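Glyoxylate reductase (Paecilomyces sp. J18, PDB 3WNV) probably catalyses the NAD(P)H-dependent reduction of glyoxylate to glycolate, as a fungal member of the D-isomer-specific 2-hydroxyacid dehydrogenase family. Local coordinates at residues 172-175 and 179-182; 225-230 and 253-258. All coordinates share one frame; numbering follows the deposited sequence.

Contact 1. Residues 172-175 and 179-182; sequences RARA and NIIY
Ile180 meets Ala173 and Arg174, and these three side chains carry the contact between residues 172-175 of helix 164-175 and the strand that follows it. Along the strand, Asn179 comes first. Its CA lies 6.5 Å from the CA of Arg174, the nearest CA pair of the two segments, but its side chain points away from the helix. Ile180 is next and points toward the helix. Its CG1 stands beside the backbone N, anti to the carbonyl carbon (chi1 -44°), and this sends the ethyl arm to the helix. The terminal methyl CD1 of Ile180 meets the methyl CB of Ala173 at 3.9 Å. The same arm is crossed at about a right angle by the side chain of Arg174. There the methylene CG of Arg174 makes the apolar contact, packing 3.7 Å from CG1 of Ile180. The arginine chain bends at chi3 (-66°), which brings NH1 of Arg174 back to the isoleucine, 3.5 Å from Ile180 CG1. The guanidinium comes to this carbon obliquely. Shortening Arg174 to an alanine is likely to strip the Ile180 arm of its CG and NH1 neighbours and leave Asp194 without its long, weak ion-pair partner. The strand runs on through Ile181 and Tyr182. The contact belongs to the beta-alpha-beta unit formed by strand 156-160, helix 164-175 and strand 179-183. Ala173 and Ile180 both rest on Leu157 of strand 156-160, and Ile180 also touches Ile159. Backbone hydrogen bonds tie strand 179-183 to strand 156-160 and, through Ile180 and Lys197, to the edge strand 197-198, while Arg172 reaches Ala116 and Ile120 of helix 112-127.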
loop_
_atom_site.group_PDB
_atom_site.type_symbol
_atom_site.label_atom_id
_atom_site.label_comp_id
_atom_site.label_asym_id
_atom_site.label_seq_id
_atom_site.Cartn_x
_atom_site.Cartn_y
_atom_site.Cartn_z
ATOM N N ARG A 172 -1.120 16.861 -7.146
ATOM C CA ARG A 172 -1.261 16.609 -8.583
ATOM C C ARG A 172 -2.645 16.983 -9.065
ATOM O O ARG A 172 -2.786 17.697 -10.072
ATOM C CB ARG A 172 -0.981 15.142 -8.876
ATOM C CG ARG A 172 0.512 14.766 -8.782
ATOM C CD ARG A 172 0.680 13.299 -8.381
ATOM N NE ARG A 172 2.108 12.927 -8.332
ATOM C CZ ARG A 172 2.977 13.311 -7.388
ATOM N NH1 ARG A 172 2.613 14.094 -6.352
ATOM N NH2 ARG A 172 4.238 12.913 -7.497
ATOM N N ALA A 173 -3.666 16.490 -8.360
ATOM C CA ALA A 173 -5.051 16.715 -8.776
ATOM C C ALA A 173 -5.422 18.192 -8.860
ATOM O O ALA A 173 -6.204 18.576 -9.721
ATOM C CB ALA A 173 -6.007 15.998 -7.843
ATOM N N ARG A 174 -4.894 19.027 -7.965
ATOM C CA ARG A 174 -5.142 20.454 -8.074
ATOM C C ARG A 174 -4.615 21.061 -9.378
ATOM O O ARG A 174 -5.223 21.995 -9.930
ATOM C CB ARG A 174 -4.555 21.220 -6.866
ATOM C CG ARG A 174 -5.549 21.349 -5.732
ATOM C CD ARG A 174 -5.026 22.230 -4.570
ATOM N NE ARG A 174 -3.907 21.567 -3.946
ATOM C CZ ARG A 174 -3.970 20.848 -2.825
ATOM N NH1 ARG A 174 -5.101 20.725 -2.120
ATOM N NH2 ARG A 174 -2.875 20.270 -2.400
ATOM N N ALA A 175 -3.479 20.558 -9.844
ATOM C CA ALA A 175 -2.901 21.034 -11.095
ATOM C C ALA A 175 -3.770 20.631 -12.281
ATOM O O ALA A 175 -3.697 21.274 -13.349
ATOM C CB ALA A 175 -1.469 20.543 -11.257
ATOM N N ASN A 179 -11.008 20.357 -7.172
ATOM C CA ASN A 179 -11.196 20.834 -5.805
ATOM C C ASN A 179 -11.010 19.625 -4.905
ATOM O O ASN A 179 -11.382 18.498 -5.263
ATOM C CB ASN A 179 -12.610 21.357 -5.617
ATOM C CG ASN A 179 -12.915 22.497 -6.525
ATOM O OD1 ASN A 179 -13.933 22.496 -7.215
ATOM N ND2 ASN A 179 -12.025 23.481 -6.553
ATOM N N ILE A 180 -10.438 19.835 -3.737
ATOM C CA ILE A 180 -10.046 18.678 -2.911
ATOM C C ILE A 180 -10.818 18.667 -1.601
ATOM O O ILE A 180 -10.849 19.672 -0.884
ATOM C CB ILE A 180 -8.549 18.679 -2.573
ATOM C CG1 ILE A 180 -7.719 19.037 -3.801
ATOM C CG2 ILE A 180 -8.126 17.328 -1.943
ATOM C CD1 ILE A 180 -7.827 17.984 -4.958
ATOM N N ILE A 181 -11.461 17.547 -1.300
ATOM C CA ILE A 181 -12.060 17.349 0.027
ATOM C C ILE A 181 -11.527 16.059 0.640
ATOM O O ILE A 181 -11.059 15.166 -0.069
ATOM C CB ILE A 181 -13.610 17.314 0.009
ATOM C CG1 ILE A 181 -14.117 16.165 -0.887
ATOM C CG2 ILE A 181 -14.151 18.652 -0.478
ATOM C CD1 ILE A 181 -15.684 16.013 -0.832
ATOM N N TYR A 182 -11.617 15.940 1.958
ATOM C CA TYR A 182 -11.113 14.734 2.601
ATOM C C TYR A 182 -11.791 14.450 3.920
ATOM O O TYR A 182 -12.350 15.339 4.575
ATOM C CB TYR A 182 -9.598 14.829 2.831
ATOM C CG TYR A 182 -9.241 15.599 4.099
ATOM C CD1 TYR A 182 -9.261 16.999 4.124
ATOM C CD2 TYR A 182 -8.871 14.929 5.265
ATOM C CE1 TYR A 182 -8.943 17.721 5.304
ATOM C CE2 TYR A 182 -8.535 15.646 6.429
ATOM C CZ TYR A 182 -8.569 17.030 6.431
ATOM O OH TYR A 182 -8.225 17.711 7.596
#

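Contact 2. Residues 225-230 and 253-258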
loop_
_atom_site.group_PDB
_atom_site.type_symbol
_atom_site.label_atom_id
_atom_site.label_comp_id
_atom_site.label_asym_id
_atom_site.label_seq_id
_atom_site.Cartn_x
_atom_site.Cartn_y
_atom_site.Cartn_z
ATOM N N ILE A 225 -15.754 0.556 2.426
ATOM C CA ILE A 225 -16.666 0.899 1.324
ATOM C C ILE A 225 -17.418 -0.370 0.899
ATOM O O ILE A 225 -16.880 -1.219 0.220
ATOM C CB ILE A 225 -15.873 1.516 0.129
ATOM C CG1 ILE A 225 -15.001 2.677 0.637
ATOM C CG2 ILE A 225 -16.801 1.953 -1.033
ATOM C CD1 ILE A 225 -15.807 3.845 1.090
ATOM N N GLY A 226 -18.647 -0.528 1.369
ATOM C CA GLY A 226 -19.461 -1.637 0.934
ATOM C C GLY A 226 -20.743 -1.112 0.300
ATOM O O GLY A 226 -20.786 0.041 -0.111
ATOM N N GLU A 227 -21.769 -1.957 0.223
ATOM C CA GLU A 227 -23.002 -1.613 -0.506
ATOM C C GLU A 227 -23.585 -0.309 -0.040
ATOM O O GLU A 227 -24.005 0.524 -0.861
ATOM C CB GLU A 227 -24.065 -2.665 -0.241
ATOM C CG GLU A 227 -23.964 -3.919 -1.039
ATOM C CD GLU A 227 -25.300 -4.638 -1.059
ATOM O OE1 GLU A 227 -26.290 -4.027 -0.598
ATOM O OE2 GLU A 227 -25.356 -5.790 -1.533
ATOM N N LYS A 228 -23.656 -0.161 1.282
ATOM C CA LYS A 228 -24.262 1.018 1.920
ATOM C C LYS A 228 -23.543 2.288 1.469
ATOM O O LYS A 228 -24.184 3.292 1.129
ATOM C CB LYS A 228 -24.185 0.929 3.459
ATOM C CG LYS A 228 -25.529 0.884 4.199
ATOM C CD LYS A 228 -25.426 1.521 5.608
ATOM C CE LYS A 228 -25.698 3.044 5.580
ATOM N NZ LYS A 228 -26.979 3.440 4.850
ATOM N N GLU A 229 -22.209 2.252 1.478
ATOM C CA GLU A 229 -21.417 3.419 1.122
ATOM C C GLU A 229 -21.473 3.752 -0.359
ATOM O O GLU A 229 -21.506 4.920 -0.743
ATOM C CB GLU A 229 -19.956 3.206 1.542
ATOM C CG GLU A 229 -19.752 3.202 3.072
ATOM C CD GLU A 229 -20.312 1.967 3.752
ATOM O OE1 GLU A 229 -20.375 0.874 3.111
ATOM O OE2 GLU A 229 -20.707 2.088 4.929
ATOM N N LEU A 230 -21.491 2.731 -1.207
ATOM C CA LEU A 230 -21.595 2.953 -2.635
ATOM C C LEU A 230 -22.924 3.636 -2.934
ATOM O O LEU A 230 -23.009 4.487 -3.836
ATOM C CB LEU A 230 -21.513 1.619 -3.384
ATOM C CG LEU A 230 -20.117 0.989 -3.290
ATOM C CD1 LEU A 230 -20.148 -0.460 -3.722
ATOM C CD2 LEU A 230 -19.075 1.779 -4.128
ATOM N N LEU A 253 -18.751 -3.575 -5.252
ATOM C CA LEU A 253 -18.248 -2.630 -6.234
ATOM C C LEU A 253 -18.655 -3.103 -7.635
ATOM O O LEU A 253 -19.121 -2.298 -8.471
ATOM C CB LEU A 253 -16.721 -2.523 -6.092
ATOM C CG LEU A 253 -16.072 -1.711 -7.226
ATOM C CD1 LEU A 253 -16.415 -0.273 -7.076
ATOM C CD2 LEU A 253 -14.542 -1.931 -7.181
ATOM N N VAL A 254 -18.515 -4.406 -7.892
ATOM C CA VAL A 254 -18.925 -4.948 -9.203
ATOM C C VAL A 254 -20.427 -4.722 -9.458
ATOM O O VAL A 254 -20.831 -4.257 -10.539
ATOM C CB VAL A 254 -18.551 -6.438 -9.350
ATOM C CG1 VAL A 254 -19.294 -7.063 -10.578
ATOM C CG2 VAL A 254 -17.016 -6.590 -9.513
ATOM N N ARG A 255 -21.272 -5.026 -8.472
ATOM C CA ARG A 255 -22.698 -4.755 -8.652
ATOM C C ARG A 255 -23.016 -3.276 -8.919
ATOM O O ARG A 255 -23.957 -2.954 -9.642
ATOM C CB ARG A 255 -23.500 -5.245 -7.433
ATOM C CG ARG A 255 -23.305 -6.730 -7.146
ATOM C CD ARG A 255 -24.334 -7.252 -6.147
ATOM N NE ARG A 255 -24.123 -6.723 -4.796
ATOM C CZ ARG A 255 -23.311 -7.264 -3.880
ATOM N NH1 ARG A 255 -22.602 -8.350 -4.157
ATOM N NH2 ARG A 255 -23.207 -6.720 -2.672
ATOM N N ALA A 256 -22.247 -2.379 -8.306
ATOM C CA ALA A 256 -22.449 -0.955 -8.458
ATOM C C ALA A 256 -21.977 -0.443 -9.821
ATOM O O ALA A 256 -22.528 0.507 -10.389
ATOM C CB ALA A 256 -21.755 -0.196 -7.273
ATOM N N LEU A 257 -20.951 -1.085 -10.356
ATOM C CA LEU A 257 -20.528 -0.817 -11.732
ATOM C C LEU A 257 -21.601 -1.309 -12.686
ATOM O O LEU A 257 -21.953 -0.631 -13.674
ATOM C CB LEU A 257 -19.207 -1.548 -11.998
ATOM C CG LEU A 257 -17.984 -0.784 -11.511
ATOM C CD1 LEU A 257 -16.792 -1.701 -11.385
ATOM C CD2 LEU A 257 -17.630 0.379 -12.484
ATOM N N GLU A 258 -22.138 -2.484 -12.374
ATOM C CA GLU A 258 -23.160 -3.113 -13.217
ATOM C C GLU A 258 -24.462 -2.313 -13.283
ATOM O O GLU A 258 -25.108 -2.265 -14.327
ATOM C CB GLU A 258 -23.457 -4.537 -12.742
ATOM C CG GLU A 258 -22.349 -5.554 -13.023
ATOM C CD GLU A 258 -22.627 -6.920 -12.385
ATOM O OE1 GLU A 258 -23.492 -7.019 -11.473
ATOM O OE2 GLU A 258 -21.966 -7.900 -12.799
#
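Two neighbouring helices of the nucleotide-binding domain, 227-232 and 250-259, meet here through a leucine and a salt bridge. Leu230 points toward helix 250-259. Its CG is anti to the carbonyl carbon (chi1 -69°), and its methyl CD1 reaches the methyl CB of Ala256 at 3.9 Å. The same CD1 lies against the backbone of the other helix, 3.7 Å from Leu253 N. The second methyl, CD2 of Leu230, approaches CD1 of Leu253 more loosely, at 4.5 Å. Both leucines also touch Ile239 of strand 237-241, so this apolar part faces the sheet. On the exposed side, Glu227 OE2 and Arg255 NH2 form a salt bridge at 2.6 Å. Its hydrogen bond is weak, because the N-H...O angle is only 128°. The carboxylate and guanidinium planes stand 68° apart, so the two groups do not pair in a flat, two-pronged manner. Glu227 CG sits at the guanidinium edge, in its plane, 3.3 Å from NH2 of Arg255. Gly226 is the N-cap of the first helix. The N3 residue Glu229 takes the N-H of Gly226 N on the anti side of its OE1, at 2.8 Å, which is half of a capping box. Ala256 and Leu253 also pack on strand 262-267. Helices packed side by side over parallel strands are characteristic of the Rossmann-type fold of this family.

From the N terminus, the chain first builds the domain around strands 5-9 to 103-105, then enters the seven-stranded parallel sheet. Contact 1 closes a very short loop: three residues separate segments 172-175 and 179-182. The chain then passes through strands 197-198 and 210-213 before contact 2 opens. Contact 2 closes a longer loop of 22 residues, which includes strand 237-241. The two contacts follow in series and neither nest nor cross. The centres of contact 1 and contact 2 are about 24 Å apart. The nearest atoms of contact 1 and contact 2 are about 12 Å apart. Contact 1 joins helix to strand near one edge of the sheet; contact 2 joins two helices beside strands 237-241 and 262-267.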